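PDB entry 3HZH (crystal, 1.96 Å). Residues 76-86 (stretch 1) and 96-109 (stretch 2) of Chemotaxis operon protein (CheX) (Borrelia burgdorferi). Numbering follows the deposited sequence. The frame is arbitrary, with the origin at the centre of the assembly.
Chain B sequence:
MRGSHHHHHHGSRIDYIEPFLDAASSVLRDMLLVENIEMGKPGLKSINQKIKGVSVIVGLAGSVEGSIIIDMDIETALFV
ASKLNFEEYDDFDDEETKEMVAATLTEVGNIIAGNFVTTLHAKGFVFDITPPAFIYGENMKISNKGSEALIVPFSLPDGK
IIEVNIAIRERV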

# COMPACT_ATOMS: atom_id res chain seq x y z
N THR B 76 -9.18 -18.68 0.15
CA THR B 76 -8.91 -17.61 1.10
C THR B 76 -8.53 -16.32 0.37
O THR B 76 -8.91 -15.23 0.79
CB THR B 76 -7.77 -18.00 2.05
OG1 THR B 76 -8.11 -19.22 2.71
CG2 THR B 76 -7.53 -16.92 3.10
N ALA B 77 -7.79 -16.45 -0.72
CA ALA B 77 -7.39 -15.28 -1.50
C ALA B 77 -8.64 -14.55 -2.02
O ALA B 77 -8.72 -13.32 -1.94
CB ALA B 77 -6.50 -15.70 -2.67
N LEU B 78 -9.60 -15.30 -2.53
CA LEU B 78 -10.83 -14.71 -3.06
C LEU B 78 -11.65 -14.09 -1.94
O LEU B 78 -12.21 -13.01 -2.10
CB LEU B 78 -11.67 -15.77 -3.79
CG LEU B 78 -11.11 -16.34 -5.10
CD1 LEU B 78 -11.94 -17.53 -5.55
CD2 LEU B 78 -11.11 -15.24 -6.16
N PHE B 79 -11.73 -14.79 -0.81
CA PHE B 79 -12.48 -14.31 0.35
C PHE B 79 -11.92 -12.96 0.78
O PHE B 79 -12.66 -11.99 0.92
CB PHE B 79 -12.33 -15.30 1.51
CG PHE B 79 -13.07 -14.88 2.76
CD1 PHE B 79 -14.42 -15.17 2.92
CD2 PHE B 79 -12.40 -14.22 3.78
CE1 PHE B 79 -15.10 -14.80 4.07
CE2 PHE B 79 -13.07 -13.84 4.95
CZ PHE B 79 -14.42 -14.13 5.09
N VAL B 80 -10.60 -12.90 0.99
CA VAL B 80 -9.93 -11.65 1.39
C VAL B 80 -10.12 -10.54 0.37
O VAL B 80 -10.46 -9.41 0.73
CB VAL B 80 -8.41 -11.86 1.61
CG1 VAL B 80 -7.75 -10.53 1.94
CG2 VAL B 80 -8.18 -12.88 2.73
N ALA B 81 -9.88 -10.83 -0.91
CA ALA B 81 -10.05 -9.81 -1.93
C ALA B 81 -11.51 -9.32 -1.94
O ALA B 81 -11.77 -8.13 -2.10
CB ALA B 81 -9.67 -10.36 -3.30
N SER B 82 -12.45 -10.25 -1.76
CA SER B 82 -13.87 -9.92 -1.73
C SER B 82 -14.22 -8.96 -0.60
O SER B 82 -14.92 -7.97 -0.80
CB SER B 82 -14.73 -11.19 -1.60
OG SER B 82 -14.66 -11.98 -2.77
N LYS B 83 -13.73 -9.26 0.60
CA LYS B 83 -13.99 -8.41 1.75
C LYS B 83 -13.38 -7.01 1.59
O LYS B 83 -14.02 -6.02 1.94
CB LYS B 83 -13.43 -9.06 3.02
CG LYS B 83 -14.11 -10.37 3.40
CD LYS B 83 -15.56 -10.13 3.81
CE LYS B 83 -16.23 -11.42 4.26
NZ LYS B 83 -17.60 -11.16 4.82
N LEU B 84 -12.16 -6.93 1.06
CA LEU B 84 -11.48 -5.65 0.90
C LEU B 84 -12.01 -4.74 -0.21
O LEU B 84 -11.86 -3.51 -0.15
CB LEU B 84 -9.97 -5.85 0.73
CG LEU B 84 -9.30 -6.59 1.90
CD1 LEU B 84 -7.79 -6.47 1.78
CD2 LEU B 84 -9.76 -6.00 3.21
N ASN B 85 -12.63 -5.33 -1.21
CA ASN B 85 -13.18 -4.56 -2.31
C ASN B 85 -14.70 -4.42 -2.16
O ASN B 85 -15.36 -3.79 -3.00
CB ASN B 85 -12.84 -5.27 -3.62
CG ASN B 85 -11.42 -5.05 -4.03
OD1 ASN B 85 -11.09 -4.02 -4.63
ND2 ASN B 85 -10.55 -6.01 -3.71
N PHE B 86 -15.24 -5.02 -1.10
CA PHE B 86 -16.67 -4.99 -0.84
C PHE B 86 -17.49 -5.42 -2.06
O PHE B 86 -18.43 -4.73 -2.47
CB PHE B 86 -17.11 -3.61 -0.36
CG PHE B 86 -16.41 -3.16 0.88
CD1 PHE B 86 -15.18 -2.53 0.82
CD2 PHE B 86 -16.97 -3.41 2.13
CE1 PHE B 86 -14.50 -2.16 1.98
CE2 PHE B 86 -16.29 -3.05 3.30
CZ PHE B 86 -15.06 -2.42 3.22
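Stretch 2, residues 96-109: ETKEMVAATLTEVG

Stretch 2 is helical from Thr97 to Gly109 and continues beyond it, with Glu96 at the N-cap position. It lies across the helix of stretch 1 nearly at right angles: the N-to-C directions differ by 82°, and the axes come within 9.3 Å of each other. Two helices crossed this steeply touch over a compact patch, and the surface buried here is accordingly modest, 440 Å² counting both sides.

The backbones are nearest at Ala81 and Val101, whose CA atoms lie 5.4 Å apart. Ala81 points toward stretch 2, and its lone methyl lets the neighbouring helix settle close. Into the shallow space above it come Val101, whose CG2 is 3.9 Å from Ala81 CB, and Thr104, whose CG2 is 4.3 Å from Ala81 CA. Both are branched at CB, so they carry their bulk close to their own backbone.

Longer side chains fill the space around this low point. Val101 CG2 also meets Leu78 CD2 at 3.9 Å; the CA-to-CB bond of Leu78 points away from stretch 2, but the chain is long enough for its end to come back. Leu78 CD2 reaches Thr97 CG2 as well, at 4.1 Å. Ala77, another small residue, leaves room for Leu105, a side chain that starts sideways and brings its end nearer: Leu105 CD1 lies 3.7 Å from Ala77 CB, while Leu105 CD2 rests 3.7 Å from Val80 CG1. The leucine fork thus spans the distance between Ala77 and Val80, one methyl against each.

Leu84 is the bump that stretch 1 offers in return. Its CD1 enters between two residues one turn apart on stretch 2, lying 3.7 Å from Thr104 CG2 and 3.6 Å from Val108 CG2.

Beside this apolar packing sits one polar link. Asn85 ND2 donates a hydrogen bond to Thr104 OG1 at 3.0 Å, with a nearly straight angle of 163°, and donates another to Ala81 O of its own helix at 2.9 Å. Thr104 OG1 in turn donates to Met100 O, 2.7 Å away, so the hydroxyl serves as both acceptor and donor while the CG2 methyl of the same residue packs against Leu84. Threonine suits a buried place of this kind because it joins a polar and an apolar branch at one carbon. Met100, a selenomethionine, completes the contact, its CG 3.7 Å from Asn85 OD1.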

# COMPACT_ATOMS: atom_id res chain seq x y z
N GLU B 96 -9.87 -10.58 -14.80
CA GLU B 96 -9.84 -9.28 -14.22
C GLU B 96 -10.10 -9.41 -12.72
O GLU B 96 -9.75 -8.53 -11.94
CB GLU B 96 -10.82 -8.40 -15.02
CG GLU B 96 -12.02 -7.79 -14.38
CD GLU B 96 -12.76 -6.93 -15.40
OE1 GLU B 96 -12.10 -6.49 -16.38
OE2 GLU B 96 -13.96 -6.66 -15.24
N THR B 97 -10.68 -10.55 -12.31
CA THR B 97 -10.87 -10.81 -10.88
C THR B 97 -9.47 -11.18 -10.39
O THR B 97 -9.05 -10.79 -9.30
CB THR B 97 -11.79 -12.02 -10.61
OG1 THR B 97 -13.15 -11.69 -10.95
CG2 THR B 97 -11.72 -12.42 -9.12
N LYS B 98 -8.76 -11.93 -11.22
CA LYS B 98 -7.41 -12.37 -10.91
C LYS B 98 -6.51 -11.14 -10.77
O LYS B 98 -5.61 -11.11 -9.93
CB LYS B 98 -6.88 -13.23 -12.04
CG LYS B 98 -5.48 -13.76 -11.83
CD LYS B 98 -4.78 -13.90 -13.17
CE LYS B 98 -3.70 -14.95 -13.12
NZ LYS B 98 -4.33 -16.29 -12.92
N GLU B 99 -6.77 -10.14 -11.61
CA GLU B 99 -6.00 -8.90 -11.61
C GLU B 99 -6.21 -8.17 -10.29
O GLU B 99 -5.25 -7.77 -9.63
CB GLU B 99 -6.47 -8.01 -12.77
CG GLU B 99 -5.39 -7.18 -13.46
CD GLU B 99 -5.64 -5.68 -13.40
OE1 GLU B 99 -6.82 -5.26 -13.39
OE2 GLU B 99 -4.65 -4.91 -13.39
N MSE B 100 -7.47 -8.00 -9.90
CA MSE B 100 -7.75 -7.30 -8.66
C MSE B 100 -7.33 -8.12 -7.44
O MSE B 100 -6.89 -7.56 -6.45
CB MSE B 100 -9.23 -6.90 -8.57
CG MSE B 100 -9.54 -5.95 -7.41
SE MSE B 100 -8.66 -4.34 -7.52
CE MSE B 100 -9.26 -3.75 -9.12
N VAL B 101 -7.47 -9.45 -7.52
CA VAL B 101 -7.07 -10.31 -6.40
C VAL B 101 -5.59 -10.10 -6.11
O VAL B 101 -5.20 -9.84 -4.97
CB VAL B 101 -7.31 -11.82 -6.72
CG1 VAL B 101 -6.59 -12.69 -5.70
CG2 VAL B 101 -8.80 -12.13 -6.66
N ALA B 102 -4.77 -10.21 -7.15
CA ALA B 102 -3.33 -10.02 -7.04
C ALA B 102 -2.99 -8.65 -6.48
O ALA B 102 -2.24 -8.53 -5.51
CB ALA B 102 -2.66 -10.20 -8.40
N ALA B 103 -3.55 -7.61 -7.10
CA ALA B 103 -3.29 -6.23 -6.68
C ALA B 103 -3.71 -5.93 -5.25
O ALA B 103 -3.07 -5.12 -4.57
CB ALA B 103 -3.99 -5.27 -7.63
N THR B 104 -4.78 -6.58 -4.79
CA THR B 104 -5.26 -6.37 -3.44
C THR B 104 -4.37 -7.07 -2.42
O THR B 104 -3.97 -6.46 -1.43
CB THR B 104 -6.72 -6.90 -3.27
OG1 THR B 104 -7.58 -6.26 -4.22
CG2 THR B 104 -7.22 -6.59 -1.86
N LEU B 105 -4.07 -8.34 -2.64
CA LEU B 105 -3.22 -9.07 -1.70
C LEU B 105 -1.79 -8.52 -1.62
O LEU B 105 -1.21 -8.46 -0.53
CB LEU B 105 -3.19 -10.56 -2.04
CG LEU B 105 -4.56 -11.25 -2.06
CD1 LEU B 105 -4.37 -12.75 -2.28
CD2 LEU B 105 -5.29 -10.98 -0.76
N THR B 106 -1.23 -8.12 -2.76
CA THR B 106 0.12 -7.56 -2.74
C THR B 106 0.12 -6.24 -1.97
O THR B 106 1.09 -5.92 -1.29
CB THR B 106 0.71 -7.31 -4.16
OG1 THR B 106 -0.16 -6.45 -4.91
CG2 THR B 106 0.90 -8.63 -4.90
N GLU B 107 -0.98 -5.49 -2.05
CA GLU B 107 -1.06 -4.22 -1.32
C GLU B 107 -1.16 -4.50 0.17
O GLU B 107 -0.65 -3.72 0.99
CB GLU B 107 -2.27 -3.39 -1.78
CG GLU B 107 -2.46 -2.10 -0.98
CD GLU B 107 -1.46 -1.01 -1.32
OE1 GLU B 107 -0.30 -1.34 -1.66
OE2 GLU B 107 -1.82 0.18 -1.22
N VAL B 108 -1.81 -5.60 0.55
CA VAL B 108 -1.89 -5.96 1.96
C VAL B 108 -0.46 -6.23 2.43
O VAL B 108 -0.06 -5.80 3.51
CB VAL B 108 -2.74 -7.24 2.20
CG1 VAL B 108 -2.58 -7.71 3.65
CG2 VAL B 108 -4.24 -6.96 1.92
N GLY B 109 0.31 -6.94 1.60
CA GLY B 109 1.69 -7.26 1.93
C GLY B 109 2.52 -6.00 2.09
O GLY B 109 3.28 -5.84 3.04